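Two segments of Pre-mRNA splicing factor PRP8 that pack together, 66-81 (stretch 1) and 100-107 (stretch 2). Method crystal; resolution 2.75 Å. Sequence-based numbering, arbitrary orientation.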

# COMPACT_ATOMS: atom_id res chain seq x y z
N VAL A 66 0.08 -11.61 1.58
CA VAL A 66 0.34 -11.55 0.14
C VAL A 66 -0.13 -12.83 -0.54
O VAL A 66 -0.78 -12.77 -1.60
CB VAL A 66 1.82 -11.25 -0.13
CG1 VAL A 66 2.17 -11.52 -1.58
CG2 VAL A 66 2.13 -9.80 0.18
N LEU A 67 0.16 -13.99 0.04
CA LEU A 67 -0.35 -15.22 -0.56
C LEU A 67 -1.87 -15.20 -0.66
O LEU A 67 -2.44 -15.63 -1.67
CB LEU A 67 0.14 -16.44 0.22
CG LEU A 67 -0.43 -17.79 -0.27
CD1 LEU A 67 -0.18 -18.02 -1.76
CD2 LEU A 67 0.12 -18.97 0.53
N THR A 68 -2.56 -14.69 0.37
CA THR A 68 -4.02 -14.68 0.33
C THR A 68 -4.54 -13.73 -0.75
O THR A 68 -5.49 -14.07 -1.49
CB THR A 68 -4.59 -14.31 1.71
OG1 THR A 68 -4.10 -15.25 2.66
CG2 THR A 68 -6.11 -14.40 1.70
N MET A 69 -3.94 -12.54 -0.86
CA MET A 69 -4.37 -11.61 -1.90
C MET A 69 -4.10 -12.17 -3.29
O MET A 69 -4.89 -11.95 -4.21
CB MET A 69 -3.67 -10.24 -1.75
CG MET A 69 -3.92 -9.46 -0.46
SD MET A 69 -5.64 -9.36 0.07
CE MET A 69 -6.47 -8.75 -1.38
N LEU A 70 -3.00 -12.92 -3.45
CA LEU A 70 -2.77 -13.60 -4.72
C LEU A 70 -3.89 -14.58 -5.00
O LEU A 70 -4.48 -14.58 -6.09
CB LEU A 70 -1.42 -14.33 -4.70
CG LEU A 70 -0.17 -13.44 -4.76
CD1 LEU A 70 1.09 -14.27 -4.54
CD2 LEU A 70 -0.12 -12.65 -6.04
N ARG A 71 -4.23 -15.40 -4.01
CA ARG A 71 -5.25 -16.42 -4.19
C ARG A 71 -6.60 -15.83 -4.56
O ARG A 71 -7.42 -16.50 -5.19
CB ARG A 71 -5.39 -17.25 -2.92
CG ARG A 71 -4.28 -18.24 -2.65
CD ARG A 71 -4.74 -19.21 -1.60
NE ARG A 71 -3.96 -20.44 -1.57
CZ ARG A 71 -3.20 -20.81 -0.54
NH1 ARG A 71 -3.12 -20.01 0.53
NH2 ARG A 71 -2.52 -21.97 -0.60
N SER A 72 -6.88 -14.60 -4.14
CA SER A 72 -8.18 -14.01 -4.45
C SER A 72 -8.26 -13.33 -5.82
O SER A 72 -9.33 -12.80 -6.15
CB SER A 72 -8.56 -12.97 -3.40
OG SER A 72 -7.82 -11.79 -3.64
N GLN A 73 -7.16 -13.30 -6.62
CA GLN A 73 -7.07 -12.62 -7.91
C GLN A 73 -7.30 -13.57 -9.07
O GLN A 73 -6.92 -14.75 -9.00
CB GLN A 73 -5.70 -11.96 -8.09
CG GLN A 73 -5.42 -10.81 -7.13
CD GLN A 73 -6.30 -9.61 -7.38
OE1 GLN A 73 -6.11 -8.94 -8.38
NE2 GLN A 73 -7.23 -9.30 -6.46
N PRO A 74 -7.96 -13.11 -10.13
CA PRO A 74 -8.00 -13.88 -11.38
C PRO A 74 -6.62 -13.94 -12.02
O PRO A 74 -5.76 -13.09 -11.77
CB PRO A 74 -8.99 -13.11 -12.26
CG PRO A 74 -9.78 -12.27 -11.30
CD PRO A 74 -8.83 -11.92 -10.19
N THR A 75 -6.41 -14.94 -12.87
CA THR A 75 -5.09 -15.10 -13.48
C THR A 75 -4.73 -13.91 -14.38
O THR A 75 -3.55 -13.55 -14.47
CB THR A 75 -5.03 -16.41 -14.26
OG1 THR A 75 -6.10 -16.45 -15.20
CG2 THR A 75 -5.14 -17.60 -13.31
N GLU A 76 -5.71 -13.30 -15.04
CA GLU A 76 -5.42 -12.10 -15.83
C GLU A 76 -5.10 -10.87 -14.98
O GLU A 76 -4.62 -9.87 -15.52
CB GLU A 76 -6.55 -11.81 -16.82
CG GLU A 76 -6.66 -12.87 -17.96
CD GLU A 76 -7.43 -14.12 -17.60
OE1 GLU A 76 -7.47 -14.47 -16.40
OE2 GLU A 76 -7.98 -14.76 -18.54
N GLU A 77 -5.36 -10.89 -13.67
CA GLU A 77 -5.09 -9.72 -12.85
C GLU A 77 -3.98 -9.97 -11.83
O GLU A 77 -3.81 -9.19 -10.90
CB GLU A 77 -6.35 -9.27 -12.12
CG GLU A 77 -7.43 -8.64 -12.96
CD GLU A 77 -8.62 -8.25 -12.08
OE1 GLU A 77 -9.72 -8.82 -12.26
OE2 GLU A 77 -8.43 -7.38 -11.18
N LEU A 78 -3.21 -11.04 -12.01
CA LEU A 78 -2.10 -11.32 -11.13
C LEU A 78 -0.98 -10.33 -11.40
O LEU A 78 -0.77 -9.93 -12.55
CB LEU A 78 -1.58 -12.73 -11.36
CG LEU A 78 -2.51 -13.87 -10.95
CD1 LEU A 78 -1.91 -15.20 -11.41
CD2 LEU A 78 -2.78 -13.86 -9.45
N PRO A 79 -0.25 -9.89 -10.39
CA PRO A 79 0.83 -8.95 -10.64
C PRO A 79 1.97 -9.60 -11.42
O PRO A 79 2.24 -10.80 -11.29
CB PRO A 79 1.27 -8.52 -9.24
CG PRO A 79 0.93 -9.66 -8.39
CD PRO A 79 -0.36 -10.21 -8.96
N ARG A 80 2.62 -8.81 -12.27
CA ARG A 80 3.80 -9.27 -12.98
C ARG A 80 5.06 -9.18 -12.12
O ARG A 80 6.10 -9.70 -12.53
CB ARG A 80 3.95 -8.49 -14.29
CG ARG A 80 2.93 -8.94 -15.33
CD ARG A 80 2.80 -7.97 -16.47
NE ARG A 80 3.14 -8.58 -17.77
CZ ARG A 80 3.23 -7.90 -18.91
NH1 ARG A 80 3.03 -6.58 -18.92
NH2 ARG A 80 3.53 -8.53 -20.05
N GLY A 81 4.98 -8.53 -10.97
CA GLY A 81 6.07 -8.49 -10.01
C GLY A 81 5.55 -8.10 -8.64
O GLY A 81 4.46 -7.53 -8.51
N THR A 100 3.30 -23.50 -5.56
CA THR A 100 2.04 -22.91 -6.01
C THR A 100 2.17 -22.27 -7.39
O THR A 100 3.27 -21.97 -7.87
CB THR A 100 1.55 -21.86 -5.02
OG1 THR A 100 2.26 -20.63 -5.26
CG2 THR A 100 1.81 -22.31 -3.60
N GLU A 101 1.01 -21.97 -7.98
CA GLU A 101 0.94 -21.31 -9.29
C GLU A 101 1.55 -19.92 -9.27
O GLU A 101 1.81 -19.36 -10.35
CB GLU A 101 -0.52 -21.26 -9.72
CG GLU A 101 -1.46 -20.64 -8.66
CD GLU A 101 -2.93 -20.71 -9.05
OE1 GLU A 101 -3.31 -20.08 -10.06
OE2 GLU A 101 -3.71 -21.40 -8.34
N TYR A 102 1.78 -19.36 -8.09
CA TYR A 102 2.34 -18.02 -7.94
C TYR A 102 3.85 -18.05 -7.78
O TYR A 102 4.47 -16.99 -7.63
CB TYR A 102 1.67 -17.29 -6.75
CG TYR A 102 0.17 -17.50 -6.72
CD1 TYR A 102 -0.67 -16.83 -7.59
CD2 TYR A 102 -0.40 -18.39 -5.81
CE1 TYR A 102 -2.02 -17.03 -7.58
CE2 TYR A 102 -1.76 -18.60 -5.78
CZ TYR A 102 -2.57 -17.91 -6.67
OH TYR A 102 -3.93 -18.12 -6.64
N ALA A 103 4.45 -19.24 -7.76
CA ALA A 103 5.90 -19.27 -7.87
C ALA A 103 6.26 -18.78 -9.26
O ALA A 103 5.44 -18.79 -10.18
CB ALA A 103 6.43 -20.66 -7.58
N LYS A 104 7.50 -18.32 -9.40
CA LYS A 104 8.03 -17.76 -10.64
C LYS A 104 7.34 -16.44 -10.99
O LYS A 104 7.39 -15.98 -12.14
CB LYS A 104 7.91 -18.76 -11.80
CG LYS A 104 8.57 -20.12 -11.48
CD LYS A 104 10.02 -20.01 -11.02
CE LYS A 104 10.69 -21.38 -10.90
NZ LYS A 104 11.05 -22.00 -12.21
N ILE A 105 6.68 -15.84 -9.99
CA ILE A 105 6.36 -14.42 -9.98
C ILE A 105 7.53 -13.72 -9.29
O ILE A 105 7.71 -13.92 -8.07
CB ILE A 105 5.05 -14.11 -9.25
CG1 ILE A 105 3.84 -14.68 -9.96
CG2 ILE A 105 4.89 -12.60 -9.08
CD1 ILE A 105 2.55 -14.32 -9.26
N PRO A 106 8.31 -12.91 -9.99
CA PRO A 106 9.50 -12.33 -9.38
C PRO A 106 9.15 -11.54 -8.13
O PRO A 106 8.16 -10.81 -8.10
CB PRO A 106 10.07 -11.44 -10.48
CG PRO A 106 9.50 -12.00 -11.73
CD PRO A 106 8.14 -12.48 -11.39
N VAL A 107 9.92 -11.77 -7.08
CA VAL A 107 9.78 -11.10 -5.81
C VAL A 107 11.07 -10.33 -5.57
O VAL A 107 12.15 -10.93 -5.55
CB VAL A 107 9.49 -12.12 -4.70
CG1 VAL A 107 9.54 -11.48 -3.33
CG2 VAL A 107 8.15 -12.76 -4.95

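No hydrogen bond crosses between the two stretches. They are held by packing of mostly apolar side chains, which buries 481 Å² in all. Stretch 2 has no regular helix or strand and approaches the helix end and the following loop of stretch 1 through two overlapping turns and the P106 that follows.

T100 opens a type I turn that runs to A103. T100 O accepts a hydrogen bond from A103 N (3.0 Å). T100 OG1 accepts one from Y102 N (3.1 Å), which helps to fix the tyrosine backbone. E101 is exposed and marginal to the contact; E101 OE1 lies 4.5 Å from T75 CG2.

Y102 is the centre of the contact. It is buried, its CA-to-CB bond points toward stretch 1, and it loses 118 Å² to it, more than any other residue. L70 CB sits over one ring face, 3.9 Å from the Y102 ring centroid and 12° off the normal, a CH-pi contact. L70 CD1 also reaches Y102 CB at 3.8 Å. At the ring edge, L78 CD2 is 3.8 Å from Y102 CE1. L67 CD1 approaches Y102 CD2 obliquely at 4.1 Å. Three leucines thus give the flat ring an apolar setting. The hydroxyl extends past them to the helix end, where Y102 OH is 3.3 Å from R71 CA.

A103 and K104 make no contact. They occupy the middle of a type II turn from Y102 to I105, closed by a weak hydrogen bond from I105 N to Y102 O (3.4 Å).

I105 brings the chain back. Its CB points sideways, but the end of the side chain comes nearer. Its branched apolar side chain reaches two neighbours: I105 CD1 lies 4.5 Å from L70 CD2, and I105 CG2 lies 3.9 Å from P79 O. The P106 ring lies against the R80 carbonyl, P106 CD 3.6 Å from R80 O. G81, with no side chain, brings G81 CA within 3.7 Å of P106 O.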